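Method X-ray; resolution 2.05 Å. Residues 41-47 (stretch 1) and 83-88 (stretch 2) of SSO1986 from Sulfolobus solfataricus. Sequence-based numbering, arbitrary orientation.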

ATOM      1  N   ASN A  41     -30.207  -4.738   4.807  1.00 39.29           N
ATOM      2  CA  ASN A  41     -30.362  -4.661   6.252  1.00 40.04           C
ATOM      3  C   ASN A  41     -29.074  -4.967   7.006  1.00 39.35           C
ATOM      4  O   ASN A  41     -29.127  -5.317   8.181  1.00 40.80           O
ATOM      5  CB  ASN A  41     -31.479  -5.607   6.706  1.00 42.53           C
ATOM      6  CG  ASN A  41     -32.798  -5.313   6.019  1.00 44.67           C
ATOM      7  OD1 ASN A  41     -33.393  -6.186   5.395  1.00 48.24           O
ATOM      8  ND2 ASN A  41     -33.250  -4.076   6.117  1.00 44.42           N
ATOM      9  N   GLY A  42     -27.924  -4.826   6.349  1.00 37.66           N
ATOM     10  CA  GLY A  42     -26.640  -5.058   7.008  1.00 36.74           C
ATOM     11  C   GLY A  42     -26.191  -3.832   7.778  1.00 35.80           C
ATOM     12  O   GLY A  42     -26.730  -2.742   7.571  1.00 35.73           O
ATOM     13  N   GLN A  43     -25.216  -4.009   8.672  1.00 35.23           N
ATOM     14  CA  GLN A  43     -24.658  -2.906   9.456  1.00 34.52           C
ATOM     15  C   GLN A  43     -23.432  -2.392   8.718  1.00 31.59           C
ATOM     16  O   GLN A  43     -22.458  -3.109   8.549  1.00 30.62           O
ATOM     17  CB  GLN A  43     -24.333  -3.310  10.918  1.00 35.81           C
ATOM     18  CG  GLN A  43     -23.215  -4.364  11.140  1.00 37.92           C
ATOM     19  CD  GLN A  43     -23.164  -4.910  12.584  1.00 40.04           C
ATOM     20  OE1 GLN A  43     -23.462  -6.091  12.837  1.00 44.15           O
ATOM     21  NE2 GLN A  43     -22.801  -4.046  13.531  1.00 43.89           N
ATOM     22  N   HIS A  44     -23.514  -1.150   8.251  1.00 30.11           N
ATOM     23  CA  HIS A  44     -22.461  -0.544   7.436  1.00 28.24           C
ATOM     24  C   HIS A  44     -21.546   0.302   8.315  1.00 27.57           C
ATOM     25  O   HIS A  44     -22.016   1.039   9.182  1.00 27.32           O
ATOM     26  CB  HIS A  44     -23.087   0.342   6.359  1.00 27.66           C
ATOM     27  CG  HIS A  44     -24.203  -0.317   5.603  1.00 28.07           C
ATOM     28  ND1 HIS A  44     -24.057  -1.532   4.969  1.00 27.54           N
ATOM     29  CD2 HIS A  44     -25.478   0.081   5.366  1.00 27.83           C
ATOM     30  CE1 HIS A  44     -25.194  -1.860   4.377  1.00 29.66           C
ATOM     31  NE2 HIS A  44     -26.071  -0.894   4.596  1.00 29.34           N
ATOM     32  N   VAL A  45     -20.240   0.209   8.073  1.00 26.58           N
ATOM     33  CA  VAL A  45     -19.258   1.024   8.777  1.00 26.04           C
ATOM     34  C   VAL A  45     -19.413   2.488   8.405  1.00 26.19           C
ATOM     35  O   VAL A  45     -19.481   3.355   9.286  1.00 26.38           O
ATOM     36  CB  VAL A  45     -17.828   0.526   8.492  1.00 25.35           C
ATOM     37  CG1 VAL A  45     -16.787   1.597   8.795  1.00 23.36           C
ATOM     38  CG2 VAL A  45     -17.558  -0.795   9.269  1.00 26.01           C
ATOM     39  N   SER A  46     -19.460   2.771   7.098  1.00 25.72           N
ATOM     40  CA  SER A  46     -19.783   4.112   6.619  1.00 25.58           C
ATOM     41  C   SER A  46     -21.251   4.406   6.887  1.00 27.12           C
ATOM     42  O   SER A  46     -22.116   3.544   6.697  1.00 27.30           O
ATOM     43  CB  SER A  46     -19.469   4.262   5.140  1.00 25.03           C
ATOM     44  OG  SER A  46     -18.096   4.026   4.885  1.00 23.05           O
ATOM     45  N   GLN A  47     -21.525   5.630   7.337  1.00 27.92           N
ATOM     46  CA  GLN A  47     -22.837   5.995   7.865  1.00 29.32           C
ATOM     47  C   GLN A  47     -23.272   7.368   7.365  1.00 29.50           C
ATOM     48  O   GLN A  47     -22.444   8.251   7.167  1.00 29.21           O
ATOM     49  CB  GLN A  47     -22.799   5.990   9.406  1.00 30.78           C
ATOM     50  CG  GLN A  47     -22.684   4.575  10.029  1.00 32.03           C
ATOM     51  CD  GLN A  47     -22.101   4.574  11.441  1.00 33.86           C
ATOM     52  OE1 GLN A  47     -22.536   5.352  12.303  1.00 40.63           O
ATOM     53  NE2 GLN A  47     -21.118   3.692  11.691  1.00 33.36           N
ATOM     54  N   GLY A  83     -13.514   5.610  -0.558  1.00 22.16           N
ATOM     55  CA  GLY A  83     -14.751   4.881  -0.695  1.00 22.39           C
ATOM     56  C   GLY A  83     -15.441   4.688   0.638  1.00 22.68           C
ATOM     57  O   GLY A  83     -14.969   5.152   1.704  1.00 23.36           O
ATOM     58  N   ILE A  84     -16.583   4.028   0.584  1.00 22.69           N
ATOM     59  CA  ILE A  84     -17.323   3.743   1.797  1.00 23.03           C
ATOM     60  C   ILE A  84     -17.183   2.265   2.061  1.00 23.17           C
ATOM     61  O   ILE A  84     -16.866   1.483   1.148  1.00 22.84           O
ATOM     62  CB  ILE A  84     -18.802   4.173   1.712  1.00 23.57           C
ATOM     63  CG1 ILE A  84     -19.510   3.550   0.503  1.00 22.70           C
ATOM     64  CG2 ILE A  84     -18.904   5.707   1.691  1.00 23.44           C
ATOM     65  CD1 ILE A  84     -20.999   3.792   0.513  1.00 25.27           C
ATOM     66  N   LEU A  85     -17.395   1.900   3.319  1.00 23.48           N
ATOM     67  CA  LEU A  85     -17.396   0.526   3.727  1.00 23.61           C
ATOM     68  C   LEU A  85     -18.819   0.178   4.110  1.00 24.21           C
ATOM     69  O   LEU A  85     -19.428   0.831   4.976  1.00 25.04           O
ATOM     70  CB  LEU A  85     -16.466   0.310   4.911  1.00 24.14           C
ATOM     71  CG  LEU A  85     -14.969   0.360   4.626  1.00 25.04           C
ATOM     72  CD1 LEU A  85     -14.206   0.492   5.941  1.00 24.52           C
ATOM     73  CD2 LEU A  85     -14.500  -0.877   3.817  1.00 24.33           C
ATOM     74  N   ILE A  86     -19.356  -0.842   3.451  1.00 23.79           N
ATOM     75  CA  ILE A  86     -20.732  -1.254   3.652  1.00 24.64           C
ATOM     76  C   ILE A  86     -20.788  -2.760   3.794  1.00 25.18           C
ATOM     77  O   ILE A  86     -19.909  -3.447   3.297  1.00 23.62           O
ATOM     78  CB  ILE A  86     -21.629  -0.798   2.488  1.00 25.37           C
ATOM     79  CG1 ILE A  86     -21.196  -1.443   1.153  1.00 25.49           C
ATOM     80  CG2 ILE A  86     -21.612   0.758   2.392  1.00 23.33           C
ATOM     81  CD1 ILE A  86     -22.043  -1.015  -0.030  1.00 25.75           C
ATOM     82  N   SER A  87     -21.811  -3.264   4.485  1.00 26.09           N
ATOM     83  CA  SER A  87     -22.028  -4.705   4.573  1.00 27.67           C
ATOM     84  C   SER A  87     -22.435  -5.263   3.215  1.00 28.26           C
ATOM     85  O   SER A  87     -23.444  -4.853   2.620  1.00 28.01           O
ATOM     86  CB  SER A  87     -23.076  -5.063   5.624  1.00 28.68           C
ATOM     87  OG  SER A  87     -23.406  -6.427   5.514  1.00 29.77           O
ATOM     88  N   GLY A  88     -21.652  -6.221   2.742  1.00 28.73           N
ATOM     89  CA  GLY A  88     -21.821  -6.710   1.388  1.00 29.99           C
ATOM     90  C   GLY A  88     -20.626  -7.498   0.912  1.00 30.12           C
ATOM     91  O   GLY A  88     -19.768  -7.903   1.704  1.00 29.83           O
TER

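A strand can be held by a neighbouring segment that is not itself a strand, provided the segment offers polar atoms at the right spacing, and SSO1986 from Sulfolobus solfataricus gives a compact example. Residues 42 to 46, which form no regular helix or strand, run roughly antiparallel to residues 84 to 87, with end-to-end directions 164° apart. The two stretches bury 351 Å² between them, and two of the three hydrogen bonds between them use a side-chain acceptor, while the third joins backbone to backbone.

Asn41 lies outside the contact, its CA-to-CB bond pointing away. The approach begins at Gly42, whose CA sits 3.8 Å from Ser87 OG. The absence of a side chain matters here: a CB in the ideal position would point toward the other stretch and fall 2.4 Å from that same OG, a clash. Gln43 directs its CA-to-CB bond away and contributes through its backbone, with its O 3.6 Å from Ser87 CB.

His44 is the first residue to hydrogen-bond across the contact. Its CA lies 4.2 Å from the CA of Ile86, and its side chain, with chi1 in the m well, brings the ring alongside the chain. Ser87 N donates to His44 ND1 at 2.9 Å, with an angle of 151° at the hydrogen. The amide meets the ring at its edge, near the ring plane, where the lone pair of an accepting ring nitrogen lies. Because ND1 accepts this bond, it carries no proton of its own. The same nitrogen also packs 3.5 Å from Ile86 CB.

Val45 adds an apolar contact. The CA-to-CB bonds of Val45 and Leu85 both point toward the opposing stretch, and their CB atoms meet at 3.8 Å, so that these buried side chains pack together close to the backbone.

Ser46 makes the most complete attachment, engaging both polar backbone atoms of Leu85. Ser46 N donates to Leu85 O at 2.9 Å and 162°, while Leu85 N donates to Ser46 OG at 2.7 Å and 165°. The serine hydroxyl thus takes the place a backbone carbonyl would occupy in a ladder; its m rotamer also sets OG 3.2 Å from Ile84 CA. The hydroxyl has a further hydrogen bond elsewhere in the structure.

Gln47 turns its CA-to-CB bond away and leaves the contact, but its NE2 donates to Val45 O at 2.9 Å, linking the end of the segment back to its own backbone.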